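Local structure of uncharacterized protein CPE2226 (Clostridium perfringens, 3O6U) at residues Asp6-Thr11 and Lys22-Val27. The protein is of unknown function but probably binds FMN. Sequence-based numbering, arbitrary orientation.
Sequences DYTVET and KLSIKV
Y7 and V9 pair with I25 and L23 in the two hydrogen-bonded pairs of an antiparallel beta hairpin, their backbones exchanging four N-H...O bonds. Of these, V9 N to L23 O measures 2.9 Å and is nearly straight, 167° at the hydrogen, and Y7 N to I25 O is slightly longer at 3.1 Å. The side chains of these four residues form the buried, apolar face. There CG1 of V9 packs on CB of L23 at 3.9 Å, and CB of Y7 lies against CG1 of I25. The Y7 ring reaches V27, whose CG2 is 3.9 Å from its CE2; its hydroxyl is hydrogen-bonded to the carbonyl oxygen of K3.

D6, T8, E10, K22, S24 and K26 make up the opposite face, which is more open to solvent and polar. OG1 of T8 and OG of S24 share a hydrogen bond of 2.6 Å, while the T8 methyl CG2 rests on CE of K22. The K26 chain, bent at chi3 and again at chi4 (-66°), which sets NZ beside OD2, curls next to D6 and meets that oxygen on its syn side in a salt bridge of 2.7 Å. E10 and K22 are more loosely matched, OE1 of E10 staying 4.7 Å from NZ of K22. Helix 92-111 covers the apolar face through F98, L101 and V105, and strands 117-119 and 32-41 flank the hairpin on the sides of 6-11 and 22-27, respectively, making these two the central strands of the sheet.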
ATOM      1  N   ASP A   6     -13.815   7.469  -0.288  1.00 32.89           N
ATOM      2  CA  ASP A   6     -12.813   6.564   0.260  1.00 29.86           C
ATOM      3  C   ASP A   6     -12.723   5.347  -0.653  1.00 25.49           C
ATOM      4  O   ASP A   6     -13.740   4.808  -1.067  1.00 26.33           O
ATOM      5  CB  ASP A   6     -13.175   6.113   1.683  1.00 26.36           C
ATOM      6  CG  ASP A   6     -13.111   7.251   2.695  1.00 35.03           C
ATOM      7  OD1 ASP A   6     -14.155   7.645   3.249  1.00 37.02           O
ATOM      8  OD2 ASP A   6     -12.008   7.768   2.941  1.00 45.17           O
ATOM      9  N   TYR A   7     -11.502   4.937  -0.986  1.00 17.74           N
ATOM     10  CA  TYR A   7     -11.312   3.753  -1.814  1.00 19.02           C
ATOM     11  C   TYR A   7     -10.273   2.851  -1.161  1.00 23.41           C
ATOM     12  O   TYR A   7      -9.271   3.301  -0.617  1.00 19.77           O
ATOM     13  CB  TYR A   7     -10.908   4.130  -3.249  1.00 17.11           C
ATOM     14  CG  TYR A   7     -11.795   5.190  -3.847  1.00 18.49           C
ATOM     15  CD1 TYR A   7     -12.872   4.869  -4.657  1.00 27.03           C
ATOM     16  CD2 TYR A   7     -11.566   6.524  -3.563  1.00 28.99           C
ATOM     17  CE1 TYR A   7     -13.691   5.865  -5.173  1.00 35.50           C
ATOM     18  CE2 TYR A   7     -12.367   7.514  -4.063  1.00 33.90           C
ATOM     19  CZ  TYR A   7     -13.432   7.191  -4.864  1.00 32.91           C
ATOM     20  OH  TYR A   7     -14.228   8.206  -5.341  1.00 41.11           O
ATOM     21  N   THR A   8     -10.566   1.563  -1.208  1.00 24.94           N
ATOM     22  CA  THR A   8      -9.731   0.550  -0.616  1.00 12.78           C
ATOM     23  C   THR A   8      -9.489  -0.576  -1.599  1.00 22.22           C
ATOM     24  O   THR A   8     -10.409  -1.065  -2.264  1.00 12.84           O
ATOM     25  CB  THR A   8     -10.418  -0.052   0.637  1.00 27.60           C
ATOM     26  OG1 THR A   8     -10.398   0.910   1.698  1.00 35.73           O
ATOM     27  CG2 THR A   8      -9.716  -1.354   1.098  1.00 18.47           C
ATOM     28  N   VAL A   9      -8.235  -0.974  -1.705  1.00 21.50           N
ATOM     29  CA  VAL A   9      -7.897  -2.101  -2.537  1.00 19.31           C
ATOM     30  C   VAL A   9      -7.044  -3.042  -1.680  1.00 21.88           C
ATOM     31  O   VAL A   9      -6.347  -2.605  -0.768  1.00 28.12           O
ATOM     32  CB  VAL A   9      -7.168  -1.646  -3.809  1.00 20.42           C
ATOM     33  CG1 VAL A   9      -5.743  -1.285  -3.514  1.00 13.03           C
ATOM     34  CG2 VAL A   9      -7.253  -2.700  -4.825  1.00 33.95           C
ATOM     35  N   GLU A  10      -7.118  -4.332  -1.981  1.00 23.60           N
ATOM     36  CA  GLU A  10      -6.409  -5.355  -1.236  1.00 10.44           C
ATOM     37  C   GLU A  10      -5.971  -6.498  -2.136  1.00 27.77           C
ATOM     38  O   GLU A  10      -6.662  -6.810  -3.098  1.00 26.35           O
ATOM     39  CB  GLU A  10      -7.343  -5.907  -0.171  1.00 15.53           C
ATOM     40  CG  GLU A  10      -6.811  -7.119   0.534  1.00 29.93           C
ATOM     41  CD  GLU A  10      -7.683  -7.506   1.703  1.00 49.18           C
ATOM     42  OE1 GLU A  10      -8.042  -6.595   2.480  1.00 57.60           O
ATOM     43  OE2 GLU A  10      -8.002  -8.710   1.847  1.00 59.21           O
ATOM     44  N   THR A  11      -4.824  -7.113  -1.832  1.00 20.37           N
ATOM     45  CA  THR A  11      -4.340  -8.259  -2.606  1.00 22.85           C
ATOM     46  C   THR A  11      -5.322  -9.422  -2.452  1.00 24.70           C
ATOM     47  O   THR A  11      -5.795  -9.694  -1.356  1.00 28.77           O
ATOM     48  CB  THR A  11      -2.936  -8.715  -2.148  1.00 16.90           C
ATOM     49  OG1 THR A  11      -2.918  -8.903  -0.729  1.00 20.55           O
ATOM     50  CG2 THR A  11      -1.891  -7.682  -2.528  1.00 15.25           C
ATOM     51  N   LYS A  22      -2.944  -4.034   1.861  1.00 24.97           N
ATOM     52  CA  LYS A  22      -4.101  -3.181   1.767  1.00 25.55           C
ATOM     53  C   LYS A  22      -3.706  -1.729   1.547  1.00 24.17           C
ATOM     54  O   LYS A  22      -2.794  -1.229   2.202  1.00 30.97           O
ATOM     55  CB  LYS A  22      -4.845  -3.293   3.106  1.00 23.25           C
ATOM     56  CG  LYS A  22      -6.327  -3.134   3.025  1.00 35.78           C
ATOM     57  CD  LYS A  22      -6.929  -3.040   4.402  1.00 39.04           C
ATOM     58  CE  LYS A  22      -8.332  -2.470   4.322  1.00 41.28           C
ATOM     59  NZ  LYS A  22      -9.244  -3.085   5.322  1.00 44.91           N
ATOM     60  N   LEU A  23      -4.369  -1.072   0.606  1.00 22.21           N
ATOM     61  CA  LEU A  23      -4.144   0.344   0.400  1.00 17.13           C
ATOM     62  C   LEU A  23      -5.474   1.091   0.465  1.00 27.00           C
ATOM     63  O   LEU A  23      -6.419   0.756  -0.261  1.00 23.43           O
ATOM     64  CB  LEU A  23      -3.490   0.627  -0.956  1.00  9.31           C
ATOM     65  CG  LEU A  23      -3.382   2.103  -1.371  1.00 22.27           C
ATOM     66  CD1 LEU A  23      -2.615   2.907  -0.317  1.00 25.44           C
ATOM     67  CD2 LEU A  23      -2.692   2.193  -2.735  1.00 22.93           C
ATOM     68  N   SER A  24      -5.558   2.070   1.365  1.00 20.22           N
ATOM     69  CA  SER A  24      -6.740   2.911   1.425  1.00 19.53           C
ATOM     70  C   SER A  24      -6.355   4.341   1.106  1.00 29.67           C
ATOM     71  O   SER A  24      -5.259   4.792   1.446  1.00 26.94           O
ATOM     72  CB  SER A  24      -7.403   2.913   2.805  1.00 23.02           C
ATOM     73  OG  SER A  24      -8.278   1.819   2.922  1.00 32.48           O
ATOM     74  N   ILE A  25      -7.255   5.035   0.420  1.00 22.21           N
ATOM     75  CA  ILE A  25      -7.033   6.437   0.169  1.00 29.69           C
ATOM     76  C   ILE A  25      -8.311   7.233   0.399  1.00 34.82           C
ATOM     77  O   ILE A  25      -9.423   6.690   0.461  1.00 35.18           O
ATOM     78  CB  ILE A  25      -6.496   6.748  -1.282  1.00 28.74           C
ATOM     79  CG1 ILE A  25      -7.469   6.253  -2.359  1.00 25.93           C
ATOM     80  CG2 ILE A  25      -5.105   6.147  -1.457  1.00 26.43           C
ATOM     81  CD1 ILE A  25      -7.190   6.872  -3.726  1.00 21.54           C
ATOM     82  N   LYS A  26      -8.125   8.523   0.620  1.00 31.97           N
ATOM     83  CA  LYS A  26      -9.264   9.409   0.736  1.00 31.20           C
ATOM     84  C   LYS A  26      -8.978  10.499  -0.316  1.00 27.26           C
ATOM     85  O   LYS A  26      -7.856  10.998  -0.452  1.00 28.44           O
ATOM     86  CB  LYS A  26      -9.420   9.983   2.157  1.00 26.34           C
ATOM     87  CG  LYS A  26     -10.633  10.902   2.344  1.00 38.93           C
ATOM     88  CD  LYS A  26     -10.739  11.454   3.783  1.00 38.39           C
ATOM     89  CE  LYS A  26     -11.101  10.376   4.800  1.00 39.50           C
ATOM     90  NZ  LYS A  26     -12.474   9.828   4.600  1.00 41.22           N
ATOM     91  N   VAL A  27     -10.001  10.805  -1.100  1.00 22.64           N
ATOM     92  CA  VAL A  27      -9.885  11.805  -2.147  1.00 26.46           C
ATOM     93  C   VAL A  27     -10.852  12.930  -1.806  1.00 23.54           C
ATOM     94  O   VAL A  27     -12.046  12.700  -1.606  1.00 34.81           O
ATOM     95  CB  VAL A  27     -10.249  11.206  -3.549  1.00 36.17           C
ATOM     96  CG1 VAL A  27     -10.087  12.279  -4.619  1.00 33.46           C
ATOM     97  CG2 VAL A  27      -9.373   9.967  -3.872  1.00 14.81           C
TER